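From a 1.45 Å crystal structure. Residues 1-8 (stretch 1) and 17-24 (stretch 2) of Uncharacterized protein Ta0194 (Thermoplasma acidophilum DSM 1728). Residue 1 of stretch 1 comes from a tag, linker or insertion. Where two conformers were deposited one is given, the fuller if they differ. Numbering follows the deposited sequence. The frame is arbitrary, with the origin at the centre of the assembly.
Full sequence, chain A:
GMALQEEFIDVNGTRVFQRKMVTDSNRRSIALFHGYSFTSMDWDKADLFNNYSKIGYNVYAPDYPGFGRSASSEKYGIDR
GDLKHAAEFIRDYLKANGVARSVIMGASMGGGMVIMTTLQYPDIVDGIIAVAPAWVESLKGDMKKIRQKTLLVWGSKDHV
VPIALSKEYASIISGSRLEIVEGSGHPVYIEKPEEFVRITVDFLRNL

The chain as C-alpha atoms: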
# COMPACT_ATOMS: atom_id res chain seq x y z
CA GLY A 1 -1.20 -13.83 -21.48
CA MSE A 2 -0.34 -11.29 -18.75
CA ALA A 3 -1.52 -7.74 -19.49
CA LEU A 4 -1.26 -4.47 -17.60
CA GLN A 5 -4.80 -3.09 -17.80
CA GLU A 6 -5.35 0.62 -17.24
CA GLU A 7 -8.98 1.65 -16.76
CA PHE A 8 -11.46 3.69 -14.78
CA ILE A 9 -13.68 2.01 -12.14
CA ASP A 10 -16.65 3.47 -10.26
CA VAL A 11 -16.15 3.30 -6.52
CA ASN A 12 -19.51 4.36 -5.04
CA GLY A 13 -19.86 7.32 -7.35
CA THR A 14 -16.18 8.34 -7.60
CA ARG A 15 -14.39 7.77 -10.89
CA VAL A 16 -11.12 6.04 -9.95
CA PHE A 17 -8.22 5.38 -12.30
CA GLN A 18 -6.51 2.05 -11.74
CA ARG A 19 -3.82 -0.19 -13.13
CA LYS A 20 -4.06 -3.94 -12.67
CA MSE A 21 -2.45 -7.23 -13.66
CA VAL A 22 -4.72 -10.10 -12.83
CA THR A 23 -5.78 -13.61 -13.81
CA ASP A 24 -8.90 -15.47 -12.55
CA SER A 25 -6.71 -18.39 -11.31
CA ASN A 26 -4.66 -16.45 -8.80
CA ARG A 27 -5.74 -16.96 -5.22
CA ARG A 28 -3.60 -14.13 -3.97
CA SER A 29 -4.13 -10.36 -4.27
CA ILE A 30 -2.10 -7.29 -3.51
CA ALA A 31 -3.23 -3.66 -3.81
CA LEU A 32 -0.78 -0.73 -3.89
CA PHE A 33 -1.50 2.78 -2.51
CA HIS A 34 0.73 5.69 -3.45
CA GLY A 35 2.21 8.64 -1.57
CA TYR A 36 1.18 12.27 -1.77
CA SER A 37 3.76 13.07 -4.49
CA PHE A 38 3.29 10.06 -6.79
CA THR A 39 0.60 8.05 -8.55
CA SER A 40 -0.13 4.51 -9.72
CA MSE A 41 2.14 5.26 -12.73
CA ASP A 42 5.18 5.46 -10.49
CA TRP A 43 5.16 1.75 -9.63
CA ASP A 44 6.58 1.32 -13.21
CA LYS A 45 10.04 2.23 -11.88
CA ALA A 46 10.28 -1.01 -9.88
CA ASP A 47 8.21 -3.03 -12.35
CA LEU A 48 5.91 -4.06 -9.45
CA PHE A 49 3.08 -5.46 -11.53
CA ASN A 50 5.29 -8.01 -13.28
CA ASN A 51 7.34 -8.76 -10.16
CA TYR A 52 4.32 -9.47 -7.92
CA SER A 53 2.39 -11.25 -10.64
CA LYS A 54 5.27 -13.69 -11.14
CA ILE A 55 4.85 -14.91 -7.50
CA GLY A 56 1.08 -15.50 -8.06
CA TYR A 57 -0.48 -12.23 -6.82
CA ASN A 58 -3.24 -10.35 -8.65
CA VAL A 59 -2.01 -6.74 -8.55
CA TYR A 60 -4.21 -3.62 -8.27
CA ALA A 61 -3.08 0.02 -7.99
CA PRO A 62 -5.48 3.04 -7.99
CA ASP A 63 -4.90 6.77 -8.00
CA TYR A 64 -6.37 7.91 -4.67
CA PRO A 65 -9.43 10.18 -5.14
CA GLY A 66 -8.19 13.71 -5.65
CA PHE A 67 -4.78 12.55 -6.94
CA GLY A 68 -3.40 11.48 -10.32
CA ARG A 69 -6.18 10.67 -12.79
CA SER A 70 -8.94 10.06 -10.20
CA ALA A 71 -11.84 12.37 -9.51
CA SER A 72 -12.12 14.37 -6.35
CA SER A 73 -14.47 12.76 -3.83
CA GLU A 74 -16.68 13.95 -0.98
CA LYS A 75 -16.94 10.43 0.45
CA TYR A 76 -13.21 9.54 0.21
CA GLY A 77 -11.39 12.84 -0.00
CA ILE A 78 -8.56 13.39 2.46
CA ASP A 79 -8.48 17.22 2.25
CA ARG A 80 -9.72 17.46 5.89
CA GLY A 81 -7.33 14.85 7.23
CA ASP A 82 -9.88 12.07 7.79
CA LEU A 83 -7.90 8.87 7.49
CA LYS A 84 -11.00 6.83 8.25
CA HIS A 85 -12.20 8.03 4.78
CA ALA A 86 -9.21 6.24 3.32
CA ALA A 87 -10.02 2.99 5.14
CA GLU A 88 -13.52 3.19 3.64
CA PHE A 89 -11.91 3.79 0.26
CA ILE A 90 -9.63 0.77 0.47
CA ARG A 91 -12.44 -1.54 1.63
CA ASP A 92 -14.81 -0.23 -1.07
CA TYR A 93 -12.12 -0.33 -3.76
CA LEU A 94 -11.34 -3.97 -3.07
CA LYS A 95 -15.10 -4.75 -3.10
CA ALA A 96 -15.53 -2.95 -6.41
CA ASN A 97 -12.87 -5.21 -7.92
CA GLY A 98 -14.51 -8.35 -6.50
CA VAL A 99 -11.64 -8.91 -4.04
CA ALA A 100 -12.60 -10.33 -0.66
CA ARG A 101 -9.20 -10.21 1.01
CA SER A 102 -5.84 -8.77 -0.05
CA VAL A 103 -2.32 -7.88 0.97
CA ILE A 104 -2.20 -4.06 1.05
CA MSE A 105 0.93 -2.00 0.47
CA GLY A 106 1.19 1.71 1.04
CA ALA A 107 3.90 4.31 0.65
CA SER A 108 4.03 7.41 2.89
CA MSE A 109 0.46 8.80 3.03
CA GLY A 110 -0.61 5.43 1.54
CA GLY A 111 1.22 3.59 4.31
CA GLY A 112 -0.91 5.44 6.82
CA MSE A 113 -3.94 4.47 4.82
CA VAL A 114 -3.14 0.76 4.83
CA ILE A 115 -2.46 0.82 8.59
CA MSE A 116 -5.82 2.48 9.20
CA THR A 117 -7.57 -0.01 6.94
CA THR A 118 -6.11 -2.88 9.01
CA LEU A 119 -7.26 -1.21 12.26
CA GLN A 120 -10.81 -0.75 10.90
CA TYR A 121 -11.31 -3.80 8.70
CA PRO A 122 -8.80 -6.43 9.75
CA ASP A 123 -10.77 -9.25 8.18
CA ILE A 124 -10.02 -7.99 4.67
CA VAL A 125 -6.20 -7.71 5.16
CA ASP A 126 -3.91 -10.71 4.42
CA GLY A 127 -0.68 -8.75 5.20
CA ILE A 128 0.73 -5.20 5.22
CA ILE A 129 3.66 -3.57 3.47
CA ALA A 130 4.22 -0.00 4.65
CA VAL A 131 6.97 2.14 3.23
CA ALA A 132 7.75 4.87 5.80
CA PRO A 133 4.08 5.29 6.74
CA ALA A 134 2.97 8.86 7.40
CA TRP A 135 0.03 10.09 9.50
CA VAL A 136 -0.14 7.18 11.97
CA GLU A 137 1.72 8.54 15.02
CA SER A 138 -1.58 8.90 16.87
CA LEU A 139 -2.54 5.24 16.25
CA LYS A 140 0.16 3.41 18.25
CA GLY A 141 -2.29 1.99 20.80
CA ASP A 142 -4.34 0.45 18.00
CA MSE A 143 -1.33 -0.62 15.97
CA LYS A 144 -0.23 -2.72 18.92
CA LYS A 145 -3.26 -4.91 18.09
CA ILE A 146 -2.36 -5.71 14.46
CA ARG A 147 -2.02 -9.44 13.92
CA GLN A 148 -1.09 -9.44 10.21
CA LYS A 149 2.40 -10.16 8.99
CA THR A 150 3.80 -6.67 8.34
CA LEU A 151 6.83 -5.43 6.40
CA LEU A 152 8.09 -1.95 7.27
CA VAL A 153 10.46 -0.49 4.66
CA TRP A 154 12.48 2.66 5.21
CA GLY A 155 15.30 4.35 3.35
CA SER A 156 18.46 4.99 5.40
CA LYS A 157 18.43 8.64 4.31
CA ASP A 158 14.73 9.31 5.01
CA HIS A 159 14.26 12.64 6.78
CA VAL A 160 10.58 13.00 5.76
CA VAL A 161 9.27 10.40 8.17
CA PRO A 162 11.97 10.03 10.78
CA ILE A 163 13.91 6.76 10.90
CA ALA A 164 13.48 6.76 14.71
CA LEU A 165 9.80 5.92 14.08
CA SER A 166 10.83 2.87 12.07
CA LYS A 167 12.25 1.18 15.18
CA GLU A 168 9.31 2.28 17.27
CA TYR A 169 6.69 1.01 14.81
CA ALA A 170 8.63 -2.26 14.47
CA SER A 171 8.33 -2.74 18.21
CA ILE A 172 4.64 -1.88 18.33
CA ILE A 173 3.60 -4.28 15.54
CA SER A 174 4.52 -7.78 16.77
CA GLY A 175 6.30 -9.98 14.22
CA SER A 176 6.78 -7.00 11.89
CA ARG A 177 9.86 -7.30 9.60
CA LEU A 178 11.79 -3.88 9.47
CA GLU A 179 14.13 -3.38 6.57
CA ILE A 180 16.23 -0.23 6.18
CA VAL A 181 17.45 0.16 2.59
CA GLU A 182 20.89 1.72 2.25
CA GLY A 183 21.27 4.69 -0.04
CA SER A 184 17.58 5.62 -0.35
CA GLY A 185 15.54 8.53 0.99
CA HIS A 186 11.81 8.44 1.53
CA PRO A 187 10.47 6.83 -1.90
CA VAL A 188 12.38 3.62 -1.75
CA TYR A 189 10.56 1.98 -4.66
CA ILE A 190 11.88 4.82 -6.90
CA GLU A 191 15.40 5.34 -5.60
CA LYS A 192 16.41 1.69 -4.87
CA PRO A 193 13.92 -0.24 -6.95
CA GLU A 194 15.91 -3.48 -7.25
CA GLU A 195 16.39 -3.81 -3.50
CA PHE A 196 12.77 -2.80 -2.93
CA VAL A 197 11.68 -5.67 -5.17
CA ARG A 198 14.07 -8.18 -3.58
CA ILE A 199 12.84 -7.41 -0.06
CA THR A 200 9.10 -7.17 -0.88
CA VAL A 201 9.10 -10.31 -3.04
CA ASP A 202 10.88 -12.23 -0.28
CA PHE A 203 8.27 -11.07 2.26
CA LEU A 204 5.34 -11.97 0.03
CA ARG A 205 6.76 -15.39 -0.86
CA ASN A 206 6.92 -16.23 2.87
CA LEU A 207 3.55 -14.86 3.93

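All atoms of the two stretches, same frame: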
# COMPACT_ATOMS: atom_id res chain seq x y z
N GLY A 1 -2.53 -13.98 -22.18
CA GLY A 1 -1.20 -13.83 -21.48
C GLY A 1 -1.32 -12.73 -20.46
O GLY A 1 -2.44 -12.20 -20.33
N MSE A 2 -0.23 -12.36 -19.79
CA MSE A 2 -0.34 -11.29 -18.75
C MSE A 2 -0.35 -9.89 -19.38
O MSE A 2 0.45 -9.57 -20.26
CB MSE A 2 0.68 -11.35 -17.61
CG MSE A 2 0.65 -12.68 -16.75
SE MSE A 2 -1.01 -13.42 -16.02
CE MSE A 2 -1.51 -11.91 -14.93
N ALA A 3 -1.30 -9.07 -18.93
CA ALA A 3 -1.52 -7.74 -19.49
C ALA A 3 -1.64 -6.73 -18.37
O ALA A 3 -2.29 -7.03 -17.37
CB ALA A 3 -2.82 -7.71 -20.26
N LEU A 4 -1.01 -5.57 -18.54
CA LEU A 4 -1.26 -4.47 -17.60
C LEU A 4 -2.43 -3.67 -18.14
O LEU A 4 -2.31 -2.99 -19.15
CB LEU A 4 -0.06 -3.58 -17.43
CG LEU A 4 -0.36 -2.39 -16.47
CD1 LEU A 4 -0.32 -2.87 -15.05
CD2 LEU A 4 0.63 -1.31 -16.76
N GLN A 5 -3.56 -3.75 -17.42
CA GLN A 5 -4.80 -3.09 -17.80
C GLN A 5 -4.86 -1.76 -17.08
O GLN A 5 -4.58 -1.71 -15.89
CB GLN A 5 -5.99 -3.93 -17.42
CG GLN A 5 -6.13 -5.19 -18.25
CD GLN A 5 -7.31 -5.99 -17.80
OE1 GLN A 5 -8.49 -5.64 -18.09
NE2 GLN A 5 -7.05 -7.02 -17.05
N GLU A 6 -5.20 -0.74 -17.81
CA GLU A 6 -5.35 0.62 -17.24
C GLU A 6 -6.78 1.05 -17.57
O GLU A 6 -7.21 0.95 -18.71
CB GLU A 6 -4.32 1.57 -17.80
CG GLU A 6 -2.90 1.15 -17.52
CD GLU A 6 -1.86 2.05 -18.13
OE1 GLU A 6 -1.96 2.33 -19.34
OE2 GLU A 6 -0.92 2.47 -17.44
N GLU A 7 -7.55 1.46 -16.57
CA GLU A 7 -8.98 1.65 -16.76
C GLU A 7 -9.52 2.52 -15.65
O GLU A 7 -8.86 2.79 -14.64
CB GLU A 7 -9.71 0.32 -16.73
CG GLU A 7 -9.62 -0.40 -15.40
CD GLU A 7 -10.19 -1.83 -15.38
OE1 GLU A 7 -10.40 -2.41 -16.47
OE2 GLU A 7 -10.37 -2.37 -14.27
N PHE A 8 -10.75 2.97 -15.80
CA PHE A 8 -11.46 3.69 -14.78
C PHE A 8 -12.57 2.81 -14.23
O PHE A 8 -13.24 2.10 -14.98
CB PHE A 8 -12.00 5.01 -15.29
CG PHE A 8 -10.93 5.97 -15.70
CD1 PHE A 8 -10.36 5.94 -16.97
CD2 PHE A 8 -10.47 6.91 -14.81
CE1 PHE A 8 -9.33 6.79 -17.27
CE2 PHE A 8 -9.47 7.78 -15.15
CZ PHE A 8 -8.92 7.71 -16.39
N PHE A 17 -9.16 6.00 -11.38
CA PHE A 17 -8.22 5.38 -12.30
C PHE A 17 -7.48 4.26 -11.58
O PHE A 17 -7.05 4.41 -10.45
CB PHE A 17 -7.18 6.39 -12.78
CG PHE A 17 -6.12 5.81 -13.68
CD1 PHE A 17 -6.45 5.41 -14.95
CD2 PHE A 17 -4.79 5.67 -13.26
CE1 PHE A 17 -5.51 4.84 -15.76
CE2 PHE A 17 -3.83 5.12 -14.07
CZ PHE A 17 -4.20 4.72 -15.36
N GLN A 18 -7.35 3.12 -12.26
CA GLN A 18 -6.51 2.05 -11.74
C GLN A 18 -5.73 1.33 -12.79
O GLN A 18 -6.11 1.30 -13.96
CB GLN A 18 -7.33 1.02 -10.92
CG GLN A 18 -8.26 0.15 -11.77
CD GLN A 18 -8.99 -0.92 -10.93
OE1 GLN A 18 -8.87 -0.95 -9.72
NE2 GLN A 18 -9.82 -1.74 -11.57
N ARG A 19 -4.66 0.72 -12.34
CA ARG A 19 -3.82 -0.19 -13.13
C ARG A 19 -3.84 -1.55 -12.47
O ARG A 19 -3.75 -1.64 -11.26
CB ARG A 19 -2.40 0.34 -13.17
CG ARG A 19 -2.32 1.83 -13.47
CD ARG A 19 -0.90 2.32 -13.49
NE ARG A 19 -0.21 1.95 -14.73
CZ ARG A 19 1.11 1.81 -14.82
NH1 ARG A 19 1.87 1.84 -13.73
NH2 ARG A 19 1.66 1.53 -16.00
N LYS A 20 -3.99 -2.61 -13.28
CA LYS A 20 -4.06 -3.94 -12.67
C LYS A 20 -3.45 -4.99 -13.57
O LYS A 20 -3.45 -4.82 -14.76
CB LYS A 20 -5.50 -4.33 -12.32
CG LYS A 20 -6.37 -4.55 -13.52
CD LYS A 20 -7.82 -4.77 -13.12
CE LYS A 20 -8.68 -5.17 -14.32
NZ LYS A 20 -10.16 -5.16 -14.02
N MSE A 21 -2.92 -6.03 -12.95
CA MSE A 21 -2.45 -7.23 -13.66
C MSE A 21 -3.00 -8.44 -12.92
O MSE A 21 -2.58 -8.75 -11.84
CB MSE A 21 -0.94 -7.23 -13.68
CG MSE A 21 -0.35 -8.38 -14.51
SE MSE A 21 1.55 -8.32 -14.85
CE MSE A 21 1.63 -7.03 -16.26
N VAL A 22 -3.99 -9.06 -13.54
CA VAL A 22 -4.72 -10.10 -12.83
C VAL A 22 -5.01 -11.30 -13.74
O VAL A 22 -5.08 -11.16 -14.96
CB VAL A 22 -6.05 -9.54 -12.28
CG1 VAL A 22 -5.81 -8.29 -11.38
CG2 VAL A 22 -6.94 -9.18 -13.40
N THR A 23 -5.24 -12.44 -13.12
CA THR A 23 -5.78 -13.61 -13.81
C THR A 23 -6.73 -14.30 -12.83
O THR A 23 -6.47 -14.32 -11.63
CB THR A 23 -4.64 -14.53 -14.31
OG1 THR A 23 -5.21 -15.61 -15.05
CG2 THR A 23 -3.79 -15.06 -13.15
N ASP A 24 -7.82 -14.88 -13.37
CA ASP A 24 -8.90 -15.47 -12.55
C ASP A 24 -8.47 -16.65 -11.70
O ASP A 24 -9.17 -16.99 -10.76
CB ASP A 24 -10.11 -15.86 -13.43
O HOH W 1 -4.62 -8.09 -16.40
O HOH W 2 -3.07 -10.42 -17.04
O HOH W 3 -10.84 -6.84 -16.27

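Gln5 to Phe8 pair antiparallel with Lys20 to Phe17, the strand axes 4.8 Å apart at closest approach, and the side chains interlock above and below the ladder. Two hydrogen-bonded pairs set the register: Gln5 N to Lys20 O (2.9 Å) with Lys20 N to Gln5 O (2.8 Å), and Glu7 N to Gln18 O (3.0 Å) with Gln18 N to Glu7 O (2.8 Å). On the face of Glu6, Phe8, Phe17 and Arg19, the Phe17 ring fills the space between its neighbours across the ladder: its CZ lies 4.0 Å from Glu6 CB, while Phe8 CE2 packs 3.6 Å from Phe17 CB. The two rings meet obliquely, planes at 55°. Beyond them, Glu6 OE2 meets Arg19 NE in a salt bridge (2.8 Å) at the guanidinium edge, and Leu4 CD2 comes within 3.1 Å of Arg19 NH2. On the other face Lys20 stands extended and the Glu7 carboxylate leans toward it; Glu7 OE2 takes a salt bridge from Lys20 NZ and a hydrogen bond from Gln18 NE2, each 2.8 Å. At the end of strand 17-21, the Met21 side chain fits between Met2 and Leu4: Met2 CE touches Met21 CG (3.7 Å), and Leu4 CB lies 4.0 Å from Met21 CE. Here waters replace direct backbone bonds; one links Ala3 N to Val22 O, another joins Ala3 O, Val22 N and Gln5 NE2.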